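Local atomic coordinates of demethylmenaquinone Methyltransferase (Thermus thermophilus, PDB entry 1J3L), a protein that belongs to the RraA-like family and assembles from three copies of its chain. Residues F31-N44 / Q58-L72. Numbering follows the deposited sequence.
Sequences FAGRVRTLRVFEDN and QVLFVDGGGSLRTAL
Strands 31-39 and 58-63 run parallel in register from Arg-34 beside Gln-58 to Arg-39 beside Asp-63, joined by backbone hydrogen bonds that begin with Val-59 N to Arg-34 O (2.7 Å) and finish with Val-40 N to Asp-63 O (3.0 Å). Leu-38 N to Phe-61 O is the weak one. At the start, strand 31-39 bends round Val-59, whose CG2 packs 3.4 Å from Gly-33 N and meets the edge of the Phe-31 ring. On the other face of the sheet, Leu-60 CD1 lies 3.7 Å from Arg-36 CB. Arg-36 leaves the backbone with CG opposite N, then bends at chi2 (85°), which sets it alongside Gln-58; its guanidinium goes on to salt bridges with Asp-127 and Glu-53. The two strands and helix 45-51 between them form a beta-alpha-beta unit within the RraA-like fold, and the helix packs on the Arg-36, Leu-38 and Leu-60 face, while Phe-31, Val-35 and Phe-61 face strand 142-146. Past the strands, Val-40 CG2 and Leu-72 CD1 meet tip to tip at 4.0 Å. Segment 58-72 turns back through glycines: Asp-63 OD1 takes Gly-65 N in an Asx turn, and a type I' turn runs from Gly-64 to Ser-67. One water bridges Glu-42 N and Gly-64 O. Glu-42 reaches out, extended beyond CG, across Thr-70, whose OG1 sits 3.4 Å from Glu-42 CB and is hydrogen-bonded to the hydroxyl of Ser-118. The Glu-42 carboxylate approaches Ser-67 OG and the Arg-69 guanidinium, though the modelled place of OE2 is doubtful. At the head of helix 45-51, Asn-44 ND2 donates to Leu-72 O (3.2 Å) from well above the carbonyl plane.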
loop_
_atom_site.group_PDB
_atom_site.type_symbol
_atom_site.label_atom_id
_atom_site.label_comp_id
_atom_site.label_asym_id
_atom_site.label_seq_id
_atom_site.Cartn_x
_atom_site.Cartn_y
_atom_site.Cartn_z
ATOM N N PHE A 31 -19.835 2.062 0.084
ATOM C CA PHE A 31 -20.883 1.653 1.007
ATOM C C PHE A 31 -20.975 2.681 2.135
ATOM O O PHE A 31 -20.075 3.502 2.315
ATOM C CB PHE A 31 -20.581 0.266 1.590
ATOM C CG PHE A 31 -19.311 0.208 2.396
ATOM C CD1 PHE A 31 -18.073 0.151 1.765
ATOM C CD2 PHE A 31 -19.356 0.208 3.790
ATOM C CE1 PHE A 31 -16.875 0.094 2.515
ATOM C CE2 PHE A 31 -18.174 0.153 4.555
ATOM C CZ PHE A 31 -16.929 0.093 3.910
ATOM N N ALA A 32 -22.065 2.624 2.895
ATOM C CA ALA A 32 -22.285 3.555 3.990
ATOM C C ALA A 32 -23.350 3.037 4.951
ATOM O O ALA A 32 -24.120 2.142 4.611
ATOM C CB ALA A 32 -22.705 4.906 3.425
ATOM N N GLY A 33 -23.400 3.599 6.153
ATOM C CA GLY A 33 -24.405 3.153 7.100
ATOM C C GLY A 33 -24.191 3.609 8.527
ATOM O O GLY A 33 -23.189 4.257 8.849
ATOM N N ARG A 34 -25.155 3.276 9.383
ATOM C CA ARG A 34 -25.088 3.613 10.791
ATOM C C ARG A 34 -23.964 2.769 11.390
ATOM O O ARG A 34 -23.949 1.549 11.232
ATOM C CB ARG A 34 -26.422 3.287 11.477
ATOM C CG ARG A 34 -26.501 3.775 12.916
ATOM C CD ARG A 34 -27.825 3.411 13.582
ATOM N NE ARG A 34 -27.946 4.016 14.909
ATOM C CZ ARG A 34 -28.182 5.310 15.131
ATOM N NH1 ARG A 34 -28.328 6.148 14.117
ATOM N NH2 ARG A 34 -28.272 5.767 16.371
ATOM N N VAL A 35 -23.034 3.424 12.074
ATOM C CA VAL A 35 -21.893 2.758 12.684
ATOM C C VAL A 35 -22.198 1.942 13.935
ATOM O O VAL A 35 -22.972 2.344 14.803
ATOM C CB VAL A 35 -20.771 3.784 13.048
ATOM C CG1 VAL A 35 -19.657 3.100 13.806
ATOM C CG2 VAL A 35 -20.219 4.432 11.790
ATOM N N ARG A 36 -21.553 0.786 14.000
ATOM C CA ARG A 36 -21.650 -0.142 15.113
ATOM C C ARG A 36 -20.170 -0.427 15.386
ATOM O O ARG A 36 -19.427 -0.751 14.465
ATOM C CB ARG A 36 -22.355 -1.419 14.663
ATOM C CG ARG A 36 -22.911 -2.241 15.790
ATOM C CD ARG A 36 -24.295 -1.769 16.200
ATOM N NE ARG A 36 -24.712 -2.429 17.432
ATOM C CZ ARG A 36 -24.859 -3.743 17.572
ATOM N NH1 ARG A 36 -24.627 -4.556 16.551
ATOM N NH2 ARG A 36 -25.227 -4.244 18.741
ATOM N N THR A 37 -19.732 -0.307 16.630
ATOM C CA THR A 37 -18.324 -0.527 16.933
ATOM C C THR A 37 -18.031 -1.789 17.718
ATOM O O THR A 37 -18.925 -2.421 18.291
ATOM C CB THR A 37 -17.726 0.647 17.726
ATOM O OG1 THR A 37 -18.315 0.691 19.036
ATOM C CG2 THR A 37 -17.994 1.959 17.004
ATOM N N LEU A 38 -16.749 -2.130 17.751
ATOM C CA LEU A 38 -16.284 -3.309 18.449
ATOM C C LEU A 38 -14.775 -3.206 18.635
ATOM O O LEU A 38 -14.047 -2.801 17.723
ATOM C CB LEU A 38 -16.642 -4.542 17.627
ATOM C CG LEU A 38 -16.337 -5.932 18.154
ATOM C CD1 LEU A 38 -16.971 -6.120 19.520
ATOM C CD2 LEU A 38 -16.874 -6.955 17.160
ATOM N N ARG A 39 -14.314 -3.547 19.828
ATOM C CA ARG A 39 -12.892 -3.514 20.122
ATOM C C ARG A 39 -12.479 -4.903 20.563
ATOM O O ARG A 39 -13.068 -5.476 21.476
ATOM C CB ARG A 39 -12.582 -2.508 21.230
ATOM C CG ARG A 39 -11.115 -2.495 21.626
ATOM C CD ARG A 39 -10.822 -1.470 22.705
ATOM N NE ARG A 39 -11.081 -0.108 22.247
ATOM C CZ ARG A 39 -11.994 0.700 22.777
ATOM N NH1 ARG A 39 -12.742 0.284 23.795
ATOM N NH2 ARG A 39 -12.163 1.923 22.288
ATOM N N VAL A 40 -11.478 -5.450 19.887
ATOM C CA VAL A 40 -10.971 -6.770 20.212
ATOM C C VAL A 40 -9.506 -6.807 19.839
ATOM O O VAL A 40 -8.961 -5.857 19.268
ATOM C CB VAL A 40 -11.683 -7.896 19.424
ATOM C CG1 VAL A 40 -13.146 -7.921 19.763
ATOM C CG2 VAL A 40 -11.476 -7.704 17.911
ATOM N N PHE A 41 -8.861 -7.913 20.171
ATOM C CA PHE A 41 -7.467 -8.073 19.829
ATOM C C PHE A 41 -7.257 -9.538 19.535
ATOM O O PHE A 41 -7.374 -10.379 20.425
ATOM C CB PHE A 41 -6.546 -7.638 20.971
ATOM C CG PHE A 41 -5.093 -7.616 20.585
ATOM C CD1 PHE A 41 -4.572 -6.550 19.849
ATOM C CD2 PHE A 41 -4.254 -8.689 20.899
ATOM C CE1 PHE A 41 -3.239 -6.544 19.426
ATOM C CE2 PHE A 41 -2.919 -8.694 20.482
ATOM C CZ PHE A 41 -2.408 -7.617 19.741
ATOM N N GLU A 42 -6.956 -9.843 18.282
ATOM C CA GLU A 42 -6.722 -11.214 17.873
ATOM C C GLU A 42 -7.717 -12.233 18.396
ATOM O O GLU A 42 -7.344 -13.366 18.686
ATOM C CB GLU A 42 -5.287 -11.605 18.235
ATOM C CG GLU A 42 -4.284 -10.693 17.571
ATOM C CD GLU A 42 -2.866 -10.951 17.990
ATOM O OE1 GLU A 42 -2.647 -11.853 18.836
ATOM O OE2 GLU A 42 -1.974 -10.242 17.460
ATOM N N ASP A 43 -8.980 -11.824 18.490
ATOM C CA ASP A 43 -10.064 -12.699 18.941
ATOM C C ASP A 43 -11.314 -12.153 18.256
ATOM O O ASP A 43 -11.571 -10.946 18.305
ATOM C CB ASP A 43 -10.251 -12.629 20.460
ATOM C CG ASP A 43 -11.263 -13.641 20.967
ATOM O OD1 ASP A 43 -12.351 -13.755 20.371
ATOM O OD2 ASP A 43 -10.977 -14.316 21.975
ATOM N N ASN A 44 -12.090 -13.023 17.620
ATOM C CA ASN A 44 -13.274 -12.568 16.910
ATOM C C ASN A 44 -14.577 -13.252 17.263
ATOM O O ASN A 44 -15.520 -13.180 16.478
ATOM C CB ASN A 44 -13.054 -12.693 15.401
ATOM C CG ASN A 44 -13.186 -14.117 14.918
ATOM O OD1 ASN A 44 -12.942 -15.056 15.674
ATOM N ND2 ASN A 44 -13.563 -14.290 13.653
ATOM N N GLN A 58 -26.387 -0.734 8.323
ATOM C CA GLN A 58 -25.333 -0.487 9.301
ATOM C C GLN A 58 -23.936 -0.864 8.833
ATOM O O GLN A 58 -23.759 -1.662 7.921
ATOM C CB GLN A 58 -25.642 -1.232 10.605
ATOM C CG GLN A 58 -26.984 -0.854 11.222
ATOM C CD GLN A 58 -27.450 -1.849 12.265
ATOM O OE1 GLN A 58 -26.899 -1.924 13.358
ATOM N NE2 GLN A 58 -28.466 -2.631 11.922
ATOM N N VAL A 59 -22.944 -0.271 9.481
ATOM C CA VAL A 59 -21.557 -0.545 9.181
ATOM C C VAL A 59 -20.851 -0.930 10.476
ATOM O O VAL A 59 -20.893 -0.184 11.454
ATOM C CB VAL A 59 -20.863 0.693 8.597
ATOM C CG1 VAL A 59 -19.364 0.455 8.498
ATOM C CG2 VAL A 59 -21.424 0.994 7.232
ATOM N N LEU A 60 -20.208 -2.091 10.491
ATOM C CA LEU A 60 -19.495 -2.509 11.685
ATOM C C LEU A 60 -18.032 -2.095 11.546
ATOM O O LEU A 60 -17.367 -2.413 10.561
ATOM C CB LEU A 60 -19.602 -4.023 11.885
ATOM C CG LEU A 60 -18.958 -4.554 13.173
ATOM C CD1 LEU A 60 -19.792 -4.104 14.367
ATOM C CD2 LEU A 60 -18.844 -6.085 13.134
ATOM N N PHE A 61 -17.553 -1.355 12.531
ATOM C CA PHE A 61 -16.177 -0.891 12.552
ATOM C C PHE A 61 -15.480 -1.713 13.631
ATOM O O PHE A 61 -15.786 -1.581 14.816
ATOM C CB PHE A 61 -16.129 0.602 12.900
ATOM C CG PHE A 61 -14.877 1.294 12.443
ATOM C CD1 PHE A 61 -13.633 0.866 12.874
ATOM C CD2 PHE A 61 -14.946 2.383 11.597
ATOM C CE1 PHE A 61 -12.474 1.516 12.459
ATOM C CE2 PHE A 61 -13.789 3.039 11.180
ATOM C CZ PHE A 61 -12.557 2.605 11.615
ATOM N N VAL A 62 -14.562 -2.576 13.214
ATOM C CA VAL A 62 -13.840 -3.426 14.151
ATOM C C VAL A 62 -12.440 -2.913 14.411
ATOM O O VAL A 62 -11.609 -2.849 13.502
ATOM C CB VAL A 62 -13.714 -4.868 13.631
ATOM C CG1 VAL A 62 -13.066 -5.738 14.681
ATOM C CG2 VAL A 62 -15.076 -5.398 13.252
ATOM N N ASP A 63 -12.191 -2.534 15.655
ATOM C CA ASP A 63 -10.872 -2.052 16.038
ATOM C C ASP A 63 -10.077 -3.262 16.530
ATOM O O ASP A 63 -10.354 -3.787 17.608
ATOM C CB ASP A 63 -10.984 -1.023 17.160
ATOM C CG ASP A 63 -9.653 -0.425 17.518
ATOM O OD1 ASP A 63 -8.641 -1.153 17.445
ATOM O OD2 ASP A 63 -9.618 0.766 17.876
ATOM N N GLY A 64 -9.113 -3.715 15.732
ATOM C CA GLY A 64 -8.317 -4.868 16.121
ATOM C C GLY A 64 -6.968 -4.461 16.675
ATOM O O GLY A 64 -6.027 -5.256 16.722
ATOM N N GLY A 65 -6.868 -3.214 17.111
ATOM C CA GLY A 65 -5.603 -2.748 17.639
ATOM C C GLY A 65 -4.593 -2.666 16.515
ATOM O O GLY A 65 -3.399 -2.498 16.754
ATOM N N GLY A 66 -5.086 -2.798 15.285
ATOM C CA GLY A 66 -4.234 -2.729 14.111
ATOM C C GLY A 66 -3.406 -3.976 13.870
ATOM O O GLY A 66 -2.586 -3.997 12.954
ATOM N N SER A 67 -3.613 -5.018 14.674
ATOM C CA SER A 67 -2.844 -6.250 14.510
ATOM C C SER A 67 -3.051 -6.951 13.177
ATOM O O SER A 67 -4.161 -7.013 12.666
ATOM C CB SER A 67 -3.171 -7.241 15.615
ATOM O OG SER A 67 -2.487 -8.461 15.383
ATOM N N LEU A 68 -1.972 -7.507 12.634
ATOM C CA LEU A 68 -2.025 -8.218 11.360
ATOM C C LEU A 68 -1.670 -9.688 11.588
ATOM O O LEU A 68 -1.525 -10.461 10.631
ATOM C CB LEU A 68 -1.033 -7.591 10.374
ATOM C CG LEU A 68 -0.975 -6.058 10.277
ATOM C CD1 LEU A 68 0.184 -5.669 9.383
ATOM C CD2 LEU A 68 -2.291 -5.482 9.734
ATOM N N ARG A 69 -1.539 -10.066 12.858
ATOM C CA ARG A 69 -1.185 -11.431 13.249
ATOM C C ARG A 69 -2.275 -12.450 12.971
ATOM O O ARG A 69 -1.979 -13.589 12.623
ATOM C CB ARG A 69 -0.863 -11.505 14.742
ATOM C CG ARG A 69 0.557 -11.168 15.174
ATOM C CD ARG A 69 0.598 -11.250 16.694
ATOM N NE ARG A 69 1.923 -11.158 17.291
ATOM C CZ ARG A 69 2.136 -11.176 18.606
ATOM N NH1 ARG A 69 1.106 -11.281 19.441
ATOM N NH2 ARG A 69 3.369 -11.098 19.090
ATOM N N THR A 70 -3.529 -12.060 13.158
ATOM C CA THR A 70 -4.638 -12.982 12.929
ATOM C C THR A 70 -5.779 -12.285 12.201
ATOM O O THR A 70 -5.880 -11.063 12.215
ATOM C CB THR A 70 -5.175 -13.595 14.271
ATOM O OG1 THR A 70 -5.845 -12.589 15.045
ATOM C CG2 THR A 70 -4.021 -14.166 15.097
ATOM N N ALA A 71 -6.631 -13.074 11.561
ATOM C CA ALA A 71 -7.760 -12.535 10.819
ATOM C C ALA A 71 -8.983 -12.407 11.715
ATOM O O ALA A 71 -9.319 -13.331 12.459
ATOM C CB ALA A 71 -8.078 -13.434 9.627
ATOM N N LEU A 72 -9.641 -11.254 11.643
ATOM C CA LEU A 72 -10.836 -11.019 12.438
ATOM C C LEU A 72 -12.069 -11.381 11.632
ATOM O O LEU A 72 -13.168 -11.503 12.176
ATOM C CB LEU A 72 -10.903 -9.557 12.878
ATOM C CG LEU A 72 -9.738 -9.174 13.786
ATOM C CD1 LEU A 72 -9.860 -7.744 14.230
ATOM C CD2 LEU A 72 -9.729 -10.101 14.984
HETATM O O HOH W 1 -6.745 -7.919 16.272
#